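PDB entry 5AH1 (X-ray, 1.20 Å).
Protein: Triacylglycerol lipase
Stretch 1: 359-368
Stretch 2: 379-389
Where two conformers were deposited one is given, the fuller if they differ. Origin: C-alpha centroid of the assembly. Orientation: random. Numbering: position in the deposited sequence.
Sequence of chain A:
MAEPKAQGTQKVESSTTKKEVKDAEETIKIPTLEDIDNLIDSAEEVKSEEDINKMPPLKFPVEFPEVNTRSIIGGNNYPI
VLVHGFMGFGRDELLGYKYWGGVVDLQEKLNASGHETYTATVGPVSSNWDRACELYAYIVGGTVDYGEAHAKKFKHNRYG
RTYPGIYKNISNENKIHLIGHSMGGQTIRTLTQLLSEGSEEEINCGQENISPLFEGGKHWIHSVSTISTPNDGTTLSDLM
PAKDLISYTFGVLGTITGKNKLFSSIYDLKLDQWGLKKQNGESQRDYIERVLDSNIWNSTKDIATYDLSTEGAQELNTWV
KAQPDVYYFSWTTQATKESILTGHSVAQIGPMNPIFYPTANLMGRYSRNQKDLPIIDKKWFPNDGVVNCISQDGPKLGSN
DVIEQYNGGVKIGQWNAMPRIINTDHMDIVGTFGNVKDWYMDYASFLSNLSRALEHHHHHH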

# COMPACT_ATOMS: atom_id res chain seq x y z
N THR A 359 5.64 14.63 -10.30
CA THR A 359 5.93 14.02 -9.01
C THR A 359 7.30 13.34 -9.05
O THR A 359 8.10 13.50 -8.13
CB THR A 359 4.83 13.03 -8.61
OG1 THR A 359 4.60 12.11 -9.67
CG2 THR A 359 3.53 13.78 -8.32
N ALA A 360 7.58 12.59 -10.12
CA ALA A 360 8.89 11.96 -10.28
C ALA A 360 9.99 13.00 -10.34
O ALA A 360 11.05 12.83 -9.76
CB ALA A 360 8.91 11.13 -11.55
N ASN A 361 9.75 14.09 -11.07
CA ASN A 361 10.79 15.08 -11.26
C ASN A 361 11.03 15.88 -9.97
O ASN A 361 12.18 16.20 -9.66
CB ASN A 361 10.47 15.96 -12.47
CG ASN A 361 10.47 15.15 -13.78
OD1 ASN A 361 11.04 14.05 -13.84
ND2 ASN A 361 9.80 15.67 -14.81
N LEU A 362 9.98 16.18 -9.21
CA LEU A 362 10.21 16.85 -7.93
C LEU A 362 10.91 15.97 -6.91
O LEU A 362 11.85 16.41 -6.26
CB LEU A 362 8.90 17.44 -7.37
CG LEU A 362 8.39 18.71 -8.07
CD1 LEU A 362 7.31 19.37 -7.26
CD2 LEU A 362 9.49 19.74 -8.40
N MET A 363 10.49 14.72 -6.76
CA MET A 363 11.21 13.82 -5.89
C MET A 363 12.65 13.63 -6.38
O MET A 363 13.57 13.48 -5.59
CB MET A 363 10.55 12.44 -5.85
CG MET A 363 9.40 12.31 -4.88
SD MET A 363 8.81 10.59 -4.77
CE MET A 363 7.94 10.59 -6.27
N GLY A 364 12.83 13.65 -7.69
CA GLY A 364 14.12 13.38 -8.31
C GLY A 364 15.15 14.47 -8.10
O GLY A 364 16.30 14.32 -8.52
N ARG A 365 14.76 15.57 -7.46
CA ARG A 365 15.72 16.62 -7.12
C ARG A 365 15.52 17.16 -5.71
O ARG A 365 16.07 18.21 -5.35
CB ARG A 365 15.62 17.77 -8.12
CG ARG A 365 14.31 18.56 -8.05
CD ARG A 365 14.17 19.47 -9.26
NE ARG A 365 14.15 18.66 -10.47
CZ ARG A 365 14.47 19.10 -11.69
NH1 ARG A 365 14.84 20.36 -11.86
NH2 ARG A 365 14.41 18.25 -12.71
N TYR A 366 14.76 16.43 -4.90
CA TYR A 366 14.45 16.88 -3.54
C TYR A 366 15.46 16.34 -2.53
O TYR A 366 15.60 15.13 -2.35
CB TYR A 366 13.05 16.44 -3.13
CG TYR A 366 12.63 16.90 -1.75
CD1 TYR A 366 12.10 18.15 -1.56
CD2 TYR A 366 12.77 16.08 -0.65
CE1 TYR A 366 11.72 18.58 -0.29
CE2 TYR A 366 12.38 16.48 0.61
CZ TYR A 366 11.86 17.73 0.79
OH TYR A 366 11.46 18.12 2.04
N SER A 367 16.16 17.28 -1.90
CA SER A 367 17.07 17.00 -0.80
C SER A 367 16.59 17.67 0.47
O SER A 367 15.73 18.57 0.42
CB SER A 367 18.46 17.53 -1.12
OG SER A 367 19.00 16.83 -2.22
N ARG A 368 17.14 17.24 1.59
CA ARG A 368 16.84 17.89 2.86
C ARG A 368 17.86 17.50 3.92
O ARG A 368 18.13 16.31 4.13
CB ARG A 368 15.43 17.49 3.34
CG ARG A 368 14.99 18.21 4.60
CD ARG A 368 13.69 17.68 5.14
NE ARG A 368 13.84 16.29 5.56
CZ ARG A 368 12.92 15.35 5.45
NH1 ARG A 368 11.74 15.63 4.91
NH2 ARG A 368 13.18 14.13 5.86
N LYS A 379 20.74 9.59 -3.02
CA LYS A 379 20.32 8.19 -3.07
C LYS A 379 18.79 8.10 -3.09
O LYS A 379 18.24 7.08 -3.51
CB LYS A 379 20.86 7.41 -1.87
CG LYS A 379 22.35 7.57 -1.58
CD LYS A 379 22.81 6.86 -0.28
CE LYS A 379 21.70 6.61 0.79
NZ LYS A 379 21.16 7.81 1.50
N TRP A 380 18.12 9.16 -2.66
CA TRP A 380 16.66 9.19 -2.61
C TRP A 380 16.04 9.62 -3.93
O TRP A 380 14.84 9.54 -4.10
CB TRP A 380 16.19 10.11 -1.49
CG TRP A 380 16.36 9.53 -0.14
CD1 TRP A 380 17.52 9.38 0.56
CD2 TRP A 380 15.32 9.03 0.70
NE1 TRP A 380 17.26 8.83 1.78
CE2 TRP A 380 15.92 8.58 1.88
CE3 TRP A 380 13.93 8.89 0.54
CZ2 TRP A 380 15.17 8.04 2.94
CZ3 TRP A 380 13.21 8.33 1.57
CH2 TRP A 380 13.82 7.89 2.74
N PHE A 381 16.84 10.12 -4.87
CA PHE A 381 16.27 10.66 -6.09
C PHE A 381 15.53 9.64 -6.99
O PHE A 381 14.45 9.96 -7.50
CB PHE A 381 17.32 11.40 -6.94
CG PHE A 381 17.90 12.64 -6.30
CD1 PHE A 381 17.35 13.26 -5.18
CD2 PHE A 381 19.03 13.21 -6.86
CE1 PHE A 381 17.94 14.41 -4.64
CE2 PHE A 381 19.62 14.33 -6.33
CZ PHE A 381 19.07 14.93 -5.22
N PRO A 382 16.10 8.45 -7.23
CA PRO A 382 15.37 7.51 -8.11
C PRO A 382 14.01 7.15 -7.53
O PRO A 382 13.87 6.95 -6.31
CB PRO A 382 16.31 6.30 -8.18
CG PRO A 382 17.69 6.88 -7.94
CD PRO A 382 17.45 7.97 -6.92
N ASN A 383 13.02 7.02 -8.39
CA ASN A 383 11.67 6.74 -7.92
C ASN A 383 10.81 6.09 -9.01
O ASN A 383 11.29 5.83 -10.12
CB ASN A 383 11.03 8.02 -7.33
CG ASN A 383 10.78 9.09 -8.37
OD1 ASN A 383 9.81 9.04 -9.12
ND2 ASN A 383 11.68 10.08 -8.42
N ASP A 384 9.56 5.79 -8.66
CA ASP A 384 8.61 5.17 -9.58
C ASP A 384 7.43 6.09 -9.90
O ASP A 384 6.39 5.63 -10.40
CB ASP A 384 8.10 3.83 -9.02
CG ASP A 384 7.24 3.99 -7.78
OD1 ASP A 384 6.99 5.15 -7.36
OD2 ASP A 384 6.84 2.97 -7.20
N GLY A 385 7.60 7.37 -9.60
CA GLY A 385 6.56 8.37 -9.77
C GLY A 385 5.87 8.75 -8.47
O GLY A 385 5.28 9.84 -8.37
N VAL A 386 5.93 7.88 -7.46
CA VAL A 386 5.23 8.08 -6.20
C VAL A 386 6.12 7.84 -4.98
O VAL A 386 6.03 8.60 -4.01
CB VAL A 386 3.93 7.24 -6.13
CG1 VAL A 386 3.19 7.47 -4.84
CG2 VAL A 386 3.03 7.56 -7.30
N VAL A 387 6.97 6.82 -5.05
CA VAL A 387 7.80 6.43 -3.91
C VAL A 387 9.27 6.31 -4.32
O VAL A 387 9.60 5.68 -5.32
CB VAL A 387 7.33 5.08 -3.30
CG1 VAL A 387 8.18 4.68 -2.12
CG2 VAL A 387 5.86 5.18 -2.88
N ASN A 388 10.15 6.88 -3.50
CA ASN A 388 11.59 6.76 -3.73
C ASN A 388 12.00 5.29 -3.70
O ASN A 388 11.59 4.55 -2.82
CB ASN A 388 12.36 7.51 -2.65
CG ASN A 388 11.74 8.86 -2.32
OD1 ASN A 388 10.72 8.92 -1.64
ND2 ASN A 388 12.34 9.94 -2.81
N CYS A 389 12.85 4.87 -4.64
CA CYS A 389 13.28 3.48 -4.70
C CYS A 389 13.96 3.01 -3.44
O CYS A 389 13.73 1.89 -3.00
CB CYS A 389 14.18 3.24 -5.91
SG CYS A 389 13.41 3.57 -7.50

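A side-chain amide can stiffen its own loop and at the same time fasten that loop to a helix, while larger side chains fill the space around the join. Stretches 359-368 and 379-389 of this lipase are an example. The first is helical through Met363 and then unwinds; the second is mostly irregular chain. Their backbones come close at two points, with Ala360 CA 4.3 Å from Gly385 CA and Gly364 CA 4.1 Å from Phe381 CA, so the second stretch passes the helix end in the opposite order. About 483 Å² is buried in total, and Met363, Phe381 and Asn383 account for much of it.

Met363 contributes the largest share. Its CB points toward the second stretch, and the m, t, m side chain extends along the Gly385-Asn388 segment. The sulfur Met363 SD lies 3.5 Å from Val386 O, while the terminal Met363 CE lies 3.5 Å from Gly385 O. These are van der Waals contacts, in which a flexible, polarizable side chain fits against a backbone of irregular shape.

Phe381 does the corresponding work from the other side of the contact. Gly364 O sits over one face, 3.2 Å from Phe381 CG, and on that face Arg365 CA stands 4.2 Å from the ring centroid of Phe381, only 17° off the normal, a CH-pi contact. Tyr366 O and Ser367 OG approach the ring edge instead, Tyr366 O at 3.4 Å from Phe381 CE1, where the weakly positive ring hydrogens suit an oxygen. The close backbone approach is marked by a CA-H...O contact of 3.5 Å from Gly364 CA to Phe381 O. Gly364 has no side chain, and a CB modelled there would fall 2.9 Å from Ala360 O, within its own stretch.

Asn383 supplies the polar link. Asn383 ND2 donates to Ala360 O at 3.1 Å, a carbonyl that also accepts the helical bond from Gly364 N. The same amide nitrogen, Asn383 ND2, also donates to Phe381 O at 2.9 Å, and Asn383 OD1 receives Gly385 N at 2.8 Å. One amide thus braces its own loop while tying it to the helix. Nearby, Thr359 OG1 lies 2.7 Å from Gly385 O, a hydrogen-bonding distance, though the hydroxyl proton has another acceptor within reach. Gly385 itself, at phi 102°, adopts a backbone conformation in which a CB would be jammed against the preceding carbonyl oxygen.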